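Local coordinates for protein pre-crRNA processing endonuclease (Streptococcus pyogenes serotype M1, PDB 3VZH) that probably acts as a Cas5d-type endoribonuclease that processes CRISPR precursor RNA into crRNA in a microbial defence system against mobile genetic elements, at residues 49-55 and 121-125; 54-60 and 100-106. All blocks are in the same frame, centred on the assembly; numbering follows the deposited sequence.

Contact 1 (49-55 and 121-125)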
loop_
_atom_site.group_PDB
_atom_site.type_symbol
_atom_site.label_atom_id
_atom_site.label_comp_id
_atom_site.label_asym_id
_atom_site.label_seq_id
_atom_site.Cartn_x
_atom_site.Cartn_y
_atom_site.Cartn_z
ATOM N N ILE A 49 -8.415 3.674 -4.727
ATOM C CA ILE A 49 -9.182 2.817 -5.651
ATOM C C ILE A 49 -10.677 2.778 -5.291
ATOM O O ILE A 49 -11.556 3.059 -6.148
ATOM C CB ILE A 49 -8.577 1.425 -5.657
ATOM C CG1 ILE A 49 -7.124 1.567 -6.156
ATOM C CG2 ILE A 49 -9.431 0.423 -6.462
ATOM C CD1 ILE A 49 -6.422 0.206 -6.303
ATOM N N TYR A 50 -10.956 2.458 -4.035
ATOM C CA TYR A 50 -12.336 2.477 -3.527
ATOM C C TYR A 50 -12.299 2.602 -2.009
ATOM O O TYR A 50 -11.623 1.798 -1.323
ATOM C CB TYR A 50 -13.042 1.184 -3.943
ATOM C CG TYR A 50 -14.467 1.009 -3.447
ATOM C CD1 TYR A 50 -15.374 2.098 -3.392
ATOM C CD2 TYR A 50 -14.909 -0.247 -3.084
ATOM C CE1 TYR A 50 -16.690 1.891 -2.946
ATOM C CE2 TYR A 50 -16.203 -0.447 -2.610
ATOM C CZ TYR A 50 -17.079 0.632 -2.572
ATOM O OH TYR A 50 -18.400 0.428 -2.137
ATOM N N TYR A 51 -13.000 3.615 -1.515
ATOM C CA TYR A 51 -13.028 3.937 -0.082
ATOM C C TYR A 51 -14.489 4.069 0.348
ATOM O O TYR A 51 -15.287 4.747 -0.351
ATOM C CB TYR A 51 -12.332 5.289 0.226
ATOM C CG TYR A 51 -12.495 5.557 1.693
ATOM C CD1 TYR A 51 -11.698 4.894 2.628
ATOM C CD2 TYR A 51 -13.499 6.388 2.167
ATOM C CE1 TYR A 51 -11.916 5.065 3.995
ATOM C CE2 TYR A 51 -13.725 6.553 3.520
ATOM C CZ TYR A 51 -12.880 5.903 4.430
ATOM O OH TYR A 51 -13.010 6.016 5.811
ATOM N N LYS A 52 -14.864 3.412 1.442
ATOM C CA LYS A 52 -16.145 3.730 2.141
ATOM C C LYS A 52 -15.869 3.683 3.619
ATOM O O LYS A 52 -15.035 2.876 4.051
ATOM C CB LYS A 52 -17.244 2.705 1.767
ATOM C CG LYS A 52 -17.784 2.799 0.367
ATOM C CD LYS A 52 -18.579 4.018 0.106
ATOM C CE LYS A 52 -20.021 3.761 0.496
ATOM N NZ LYS A 52 -20.886 4.957 0.416
ATOM N N PRO A 53 -16.526 4.536 4.419
ATOM C CA PRO A 53 -16.329 4.490 5.855
ATOM C C PRO A 53 -16.878 3.161 6.418
ATOM O O PRO A 53 -16.534 2.755 7.530
ATOM C CB PRO A 53 -17.174 5.674 6.344
ATOM C CG PRO A 53 -18.188 5.908 5.252
ATOM C CD PRO A 53 -17.442 5.602 3.999
ATOM N N THR A 54 -17.613 2.424 5.603
ATOM C CA THR A 54 -18.220 1.149 6.078
ATOM C C THR A 54 -17.162 0.074 6.311
ATOM O O THR A 54 -17.334 -0.777 7.189
ATOM C CB THR A 54 -19.167 0.587 4.999
ATOM O OG1 THR A 54 -20.128 1.612 4.669
ATOM C CG2 THR A 54 -20.012 -0.550 5.574
ATOM N N PHE A 55 -16.095 0.108 5.493
ATOM C CA PHE A 55 -15.038 -0.876 5.659
ATOM C C PHE A 55 -13.639 -0.219 5.698
ATOM O O PHE A 55 -13.478 1.032 5.479
ATOM C CB PHE A 55 -15.150 -1.946 4.517
ATOM C CG PHE A 55 -14.938 -1.377 3.096
ATOM C CD1 PHE A 55 -16.072 -1.015 2.287
ATOM C CD2 PHE A 55 -13.635 -1.224 2.547
ATOM C CE1 PHE A 55 -15.888 -0.503 0.982
ATOM C CE2 PHE A 55 -13.442 -0.700 1.259
ATOM C CZ PHE A 55 -14.579 -0.341 0.481
ATOM N N HIS A 121 -19.996 -4.537 -1.830
ATOM C CA HIS A 121 -18.658 -3.901 -1.761
ATOM C C HIS A 121 -17.596 -4.655 -2.490
ATOM O O HIS A 121 -16.676 -4.005 -3.056
ATOM C CB HIS A 121 -18.257 -3.625 -0.339
ATOM C CG HIS A 121 -19.101 -2.576 0.304
ATOM N ND1 HIS A 121 -19.179 -1.317 -0.167
ATOM C CD2 HIS A 121 -19.990 -2.649 1.366
ATOM C CE1 HIS A 121 -19.949 -0.561 0.616
ATOM N NE2 HIS A 121 -20.510 -1.383 1.541
ATOM N N GLU A 122 -17.677 -5.976 -2.500
ATOM C CA GLU A 122 -16.759 -6.773 -3.359
ATOM C C GLU A 122 -16.929 -6.491 -4.851
ATOM O O GLU A 122 -15.917 -6.328 -5.558
ATOM C CB GLU A 122 -16.837 -8.286 -3.097
ATOM C CG GLU A 122 -16.305 -8.754 -1.742
ATOM C CD GLU A 122 -16.013 -10.258 -1.744
ATOM O OE1 GLU A 122 -15.350 -10.767 -0.835
ATOM O OE2 GLU A 122 -16.450 -10.960 -2.688
ATOM N N ALA A 123 -18.172 -6.315 -5.316
ATOM C CA ALA A 123 -18.423 -6.000 -6.735
ATOM C C ALA A 123 -17.898 -4.655 -7.167
ATOM O O ALA A 123 -17.235 -4.509 -8.211
ATOM C CB ALA A 123 -19.923 -6.176 -7.108
ATOM N N ILE A 124 -18.157 -3.664 -6.315
ATOM C CA ILE A 124 -17.658 -2.340 -6.560
ATOM C C ILE A 124 -16.158 -2.281 -6.526
ATOM O O ILE A 124 -15.534 -1.579 -7.355
ATOM C CB ILE A 124 -18.295 -1.362 -5.570
ATOM C CG1 ILE A 124 -19.809 -1.384 -5.826
ATOM C CG2 ILE A 124 -17.787 0.075 -5.803
ATOM C CD1 ILE A 124 -20.554 -0.385 -4.978
ATOM N N MET A 125 -15.546 -3.004 -5.567
ATOM C CA MET A 125 -14.107 -3.035 -5.505
ATOM C C MET A 125 -13.537 -3.642 -6.821
ATOM O O MET A 125 -12.631 -3.081 -7.397
ATOM C CB MET A 125 -13.651 -3.861 -4.274
ATOM C CG MET A 125 -12.105 -3.867 -4.124
ATOM S SD MET A 125 -11.334 -2.246 -3.810
ATOM C CE MET A 125 -11.707 -1.920 -2.052
#
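Ile-49, at the end of helix 39-49, meets helix 118-130, which packs on the antiparallel sheet, through its CG2 branch, 4.2 Å from Met-125 SD. At Tyr-50 the backbone leaves helical geometry, and this residue makes the largest contribution to the contact. With CG anti to the backbone N (chi1 177°), its ring reaches along the helix surface. Ile-124 CG2 sits over one face, 3.5 Å from the Tyr-50 ring centroid and 18° off the normal, a CH-pi contact. Met-125, bent at its second and third torsions, brings SD to the ring edge in a Met-aromatic contact, while its CE lies obliquely 3.8 Å from Tyr-50 CD2. The phenol end hydrogen-bonds His-121: OH and ND1 are 2.7 Å apart, with the hydroxyl near the imidazole plane. Beyond the exposed part of the loop, Lys-52 CG and Thr-54 CG2 approach the imidazole obliquely, and the type I turn from Lys-52 to Phe-55 leads into strand 55-64 of that sheet. Phe-55 directs its edge at a face of His-121, centroids 5.2 Å apart and planes at 62°, an edge-to-face pair. Its CE2 is 3.9 Å from Met-125 CE, seating the loop on the helix. Because Asp-115 O engages His-121 NE2, both imidazole nitrogens have hydrogen-bond partners; together with the Phe-55 edge, they fix the rotation of this buried ring, and the short bond in turn fixes the position of the Tyr-50 hydroxyl.

Contact 2 (54-60 and 100-106); sequences TFTNIVT and KFHFVWN
Thr-60 OG1 is gripped by two waters, each at 2.8 Å, and has Lys-100 O as a weak, unsettled third partner. Water 1 continues to His-102 ND1 and lies in the imidazole plane; water 2 accepts from Lys-100 NZ, whose extended chain runs past the threonine. The chi1 of 59° places OG1 between the backbone N and carbonyl carbon and swings CG2 to the imidazole edge, 3.5 Å from His-102 CE1. Over one face of that ring lies Ile-58 CB, 3.9 Å from the centroid and 19° off the normal, a CH-pi contact. The backbones, part of the antiparallel sheet of the RRM-like fold, form a ladder in which Thr-56 pairs with Val-104 and Ile-58 with His-102 as hydrogen-bonded pairs. Ile-58 N to His-102 O is the shortest rung, at 2.8 Å, and a nearly straight bond (172° at the hydrogen) from Asn-106 N to Thr-54 O extends the ladder past the strand. On the face carrying Asn-57, Val-59, Phe-101 and Phe-103, which helices 39-49 and 118-130 cover, the Phe-55 and Phe-103 rings meet obliquely with centroids 4.5 Å apart. Asn-57 ND2 bonds to Asp-47 and probably to Tyr-50 O. Its buried OD1 has no polar partner in the model and lies at the Phe-101 ring edge, 4.1 Å from CE1. Chemistry therefore changes across the pair: aromatic packing prevails beneath the helices, whereas at the Thr-60 end water bridges link its hydroxyl to His-102 and Lys-100.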
loop_
_atom_site.group_PDB
_atom_site.type_symbol
_atom_site.label_atom_id
_atom_site.label_comp_id
_atom_site.label_asym_id
_atom_site.label_seq_id
_atom_site.Cartn_x
_atom_site.Cartn_y
_atom_site.Cartn_z
ATOM N N THR A 54 -17.613 2.424 5.603
ATOM C CA THR A 54 -18.220 1.149 6.078
ATOM C C THR A 54 -17.162 0.074 6.311
ATOM O O THR A 54 -17.334 -0.777 7.189
ATOM C CB THR A 54 -19.167 0.587 4.999
ATOM O OG1 THR A 54 -20.128 1.612 4.669
ATOM C CG2 THR A 54 -20.012 -0.550 5.574
ATOM N N PHE A 55 -16.095 0.108 5.493
ATOM C CA PHE A 55 -15.038 -0.876 5.659
ATOM C C PHE A 55 -13.639 -0.219 5.698
ATOM O O PHE A 55 -13.478 1.032 5.479
ATOM C CB PHE A 55 -15.150 -1.946 4.517
ATOM C CG PHE A 55 -14.938 -1.377 3.096
ATOM C CD1 PHE A 55 -16.072 -1.015 2.287
ATOM C CD2 PHE A 55 -13.635 -1.224 2.547
ATOM C CE1 PHE A 55 -15.888 -0.503 0.982
ATOM C CE2 PHE A 55 -13.442 -0.700 1.259
ATOM C CZ PHE A 55 -14.579 -0.341 0.481
ATOM N N THR A 56 -12.680 -1.042 6.097
ATOM C CA THR A 56 -11.299 -0.641 6.187
ATOM C C THR A 56 -10.493 -1.567 5.264
ATOM O O THR A 56 -10.437 -2.791 5.450
ATOM C CB THR A 56 -10.784 -0.906 7.601
ATOM O OG1 THR A 56 -11.594 -0.132 8.488
ATOM C CG2 THR A 56 -9.229 -0.509 7.706
ATOM N N ASN A 57 -9.740 -0.948 4.339
ATOM C CA ASN A 57 -8.833 -1.764 3.502
ATOM C C ASN A 57 -7.563 -2.134 4.315
ATOM O O ASN A 57 -6.991 -1.260 5.011
ATOM C CB ASN A 57 -8.411 -0.897 2.307
ATOM C CG ASN A 57 -9.545 -0.737 1.311
ATOM O OD1 ASN A 57 -10.235 -1.722 0.966
ATOM N ND2 ASN A 57 -9.712 0.462 0.801
ATOM N N ILE A 58 -7.158 -3.380 4.140
ATOM C CA ILE A 58 -6.027 -3.985 4.860
ATOM C C ILE A 58 -5.040 -4.465 3.839
ATOM O O ILE A 58 -5.285 -5.512 3.156
ATOM C CB ILE A 58 -6.464 -5.203 5.700
ATOM C CG1 ILE A 58 -7.590 -4.871 6.744
ATOM C CG2 ILE A 58 -5.255 -5.785 6.452
ATOM C CD1 ILE A 58 -7.312 -3.646 7.606
ATOM N N VAL A 59 -3.921 -3.773 3.733
ATOM C CA VAL A 59 -2.890 -4.179 2.744
ATOM C C VAL A 59 -2.033 -5.255 3.409
ATOM O O VAL A 59 -1.450 -5.007 4.484
ATOM C CB VAL A 59 -1.983 -3.003 2.268
ATOM C CG1 VAL A 59 -0.823 -3.558 1.411
ATOM C CG2 VAL A 59 -2.834 -2.020 1.390
ATOM N N THR A 60 -1.931 -6.425 2.799
ATOM C CA THR A 60 -1.219 -7.503 3.532
ATOM C C THR A 60 0.155 -7.829 2.951
ATOM O O THR A 60 1.041 -8.382 3.658
ATOM C CB THR A 60 -2.019 -8.806 3.604
ATOM O OG1 THR A 60 -2.298 -9.284 2.279
ATOM C CG2 THR A 60 -3.298 -8.576 4.421
ATOM N N LYS A 100 -1.445 -6.961 -2.655
ATOM C CA LYS A 100 -2.486 -7.912 -2.180
ATOM C C LYS A 100 -3.169 -7.252 -0.989
ATOM O O LYS A 100 -2.488 -6.793 -0.068
ATOM C CB LYS A 100 -1.805 -9.202 -1.772
ATOM C CG LYS A 100 -2.777 -10.223 -1.188
ATOM C CD LYS A 100 -1.996 -11.497 -0.749
ATOM C CE LYS A 100 -2.981 -12.540 -0.177
ATOM N NZ LYS A 100 -2.222 -13.712 0.411
ATOM N N PHE A 101 -4.510 -7.180 -1.012
ATOM C CA PHE A 101 -5.188 -6.517 0.074
ATOM C C PHE A 101 -6.594 -7.108 0.229
ATOM O O PHE A 101 -7.049 -7.823 -0.676
ATOM C CB PHE A 101 -5.228 -5.041 -0.129
ATOM C CG PHE A 101 -6.124 -4.564 -1.274
ATOM C CD1 PHE A 101 -7.414 -4.032 -1.005
ATOM C CD2 PHE A 101 -5.643 -4.567 -2.553
ATOM C CE1 PHE A 101 -8.222 -3.557 -2.092
ATOM C CE2 PHE A 101 -6.439 -4.112 -3.621
ATOM C CZ PHE A 101 -7.694 -3.579 -3.379
ATOM N N HIS A 102 -7.277 -6.777 1.326
ATOM C CA HIS A 102 -8.683 -7.215 1.486
ATOM C C HIS A 102 -9.312 -6.188 2.318
ATOM O O HIS A 102 -8.640 -5.210 2.657
ATOM C CB HIS A 102 -8.729 -8.615 2.104
ATOM C CG HIS A 102 -8.185 -8.667 3.517
ATOM N ND1 HIS A 102 -6.907 -8.982 3.793
ATOM C CD2 HIS A 102 -8.854 -8.471 4.777
ATOM C CE1 HIS A 102 -6.722 -8.966 5.157
ATOM N NE2 HIS A 102 -7.937 -8.671 5.758
ATOM N N PHE A 103 -10.585 -6.346 2.589
ATOM C CA PHE A 103 -11.178 -5.409 3.535
ATOM C C PHE A 103 -11.971 -6.120 4.621
ATOM O O PHE A 103 -12.368 -7.272 4.458
ATOM C CB PHE A 103 -12.024 -4.335 2.847
ATOM C CG PHE A 103 -13.193 -4.843 2.034
ATOM C CD1 PHE A 103 -13.072 -4.899 0.620
ATOM C CD2 PHE A 103 -14.396 -5.197 2.641
ATOM C CE1 PHE A 103 -14.139 -5.343 -0.148
ATOM C CE2 PHE A 103 -15.476 -5.603 1.869
ATOM C CZ PHE A 103 -15.337 -5.684 0.474
ATOM N N VAL A 104 -12.169 -5.412 5.720
ATOM C CA VAL A 104 -12.973 -5.892 6.873
ATOM C C VAL A 104 -13.940 -4.754 7.277
ATOM O O VAL A 104 -13.751 -3.608 6.836
ATOM C CB VAL A 104 -12.035 -6.210 8.098
ATOM C CG1 VAL A 104 -11.016 -7.283 7.720
ATOM C CG2 VAL A 104 -11.394 -4.936 8.610
ATOM N N TRP A 105 -14.977 -5.036 8.084
ATOM C CA TRP A 105 -15.893 -3.910 8.446
ATOM C C TRP A 105 -15.160 -3.024 9.375
ATOM O O TRP A 105 -14.299 -3.476 10.219
ATOM C CB TRP A 105 -17.244 -4.453 9.062
ATOM C CG TRP A 105 -17.988 -5.393 8.101
ATOM C CD1 TRP A 105 -18.515 -6.679 8.381
ATOM C CD2 TRP A 105 -18.278 -5.168 6.673
ATOM N NE1 TRP A 105 -19.087 -7.218 7.259
ATOM C CE2 TRP A 105 -18.996 -6.371 6.201
ATOM C CE3 TRP A 105 -18.034 -4.121 5.766
ATOM C CZ2 TRP A 105 -19.424 -6.499 4.871
ATOM C CZ3 TRP A 105 -18.533 -4.216 4.481
ATOM C CH2 TRP A 105 -19.122 -5.439 4.005
ATOM N N ASN A 106 -15.490 -1.724 9.276
ATOM C CA ASN A 106 -14.872 -0.712 10.102
ATOM C C ASN A 106 -15.629 -0.644 11.454
ATOM O O ASN A 106 -16.728 -0.107 11.513
ATOM C CB ASN A 106 -14.907 0.650 9.364
ATOM C CG ASN A 106 -14.330 1.797 10.181
ATOM O OD1 ASN A 106 -13.787 1.583 11.267
ATOM N ND2 ASN A 106 -14.419 3.009 9.667
HETATM O O HOH W 1 -5.043 -9.418 1.753
HETATM O O HOH W 2 -1.195 -11.877 2.656
#

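Overall arrangement
Contact 2 joins two neighbouring strands of the main antiparallel sheet, 55-64 and 95-105; contact 1 places helix 118-130 against the loop leading into the first of them. Their centres are about 9 Å apart, and they share Thr-54 and Phe-55. Along the chain, contact 2 is nested within the loop closed by contact 1. Contact 1 is the more buried, held by side chains and a single cross-segment hydrogen bond; contact 2 is partly buried, relying on repeated backbone bonds and bridging waters. They also touch directly: Asn-106 ND2 probably bonds Pro-53 O, while Phe-103 packs on His-121, continuing the aromatic layer between sheet and helix.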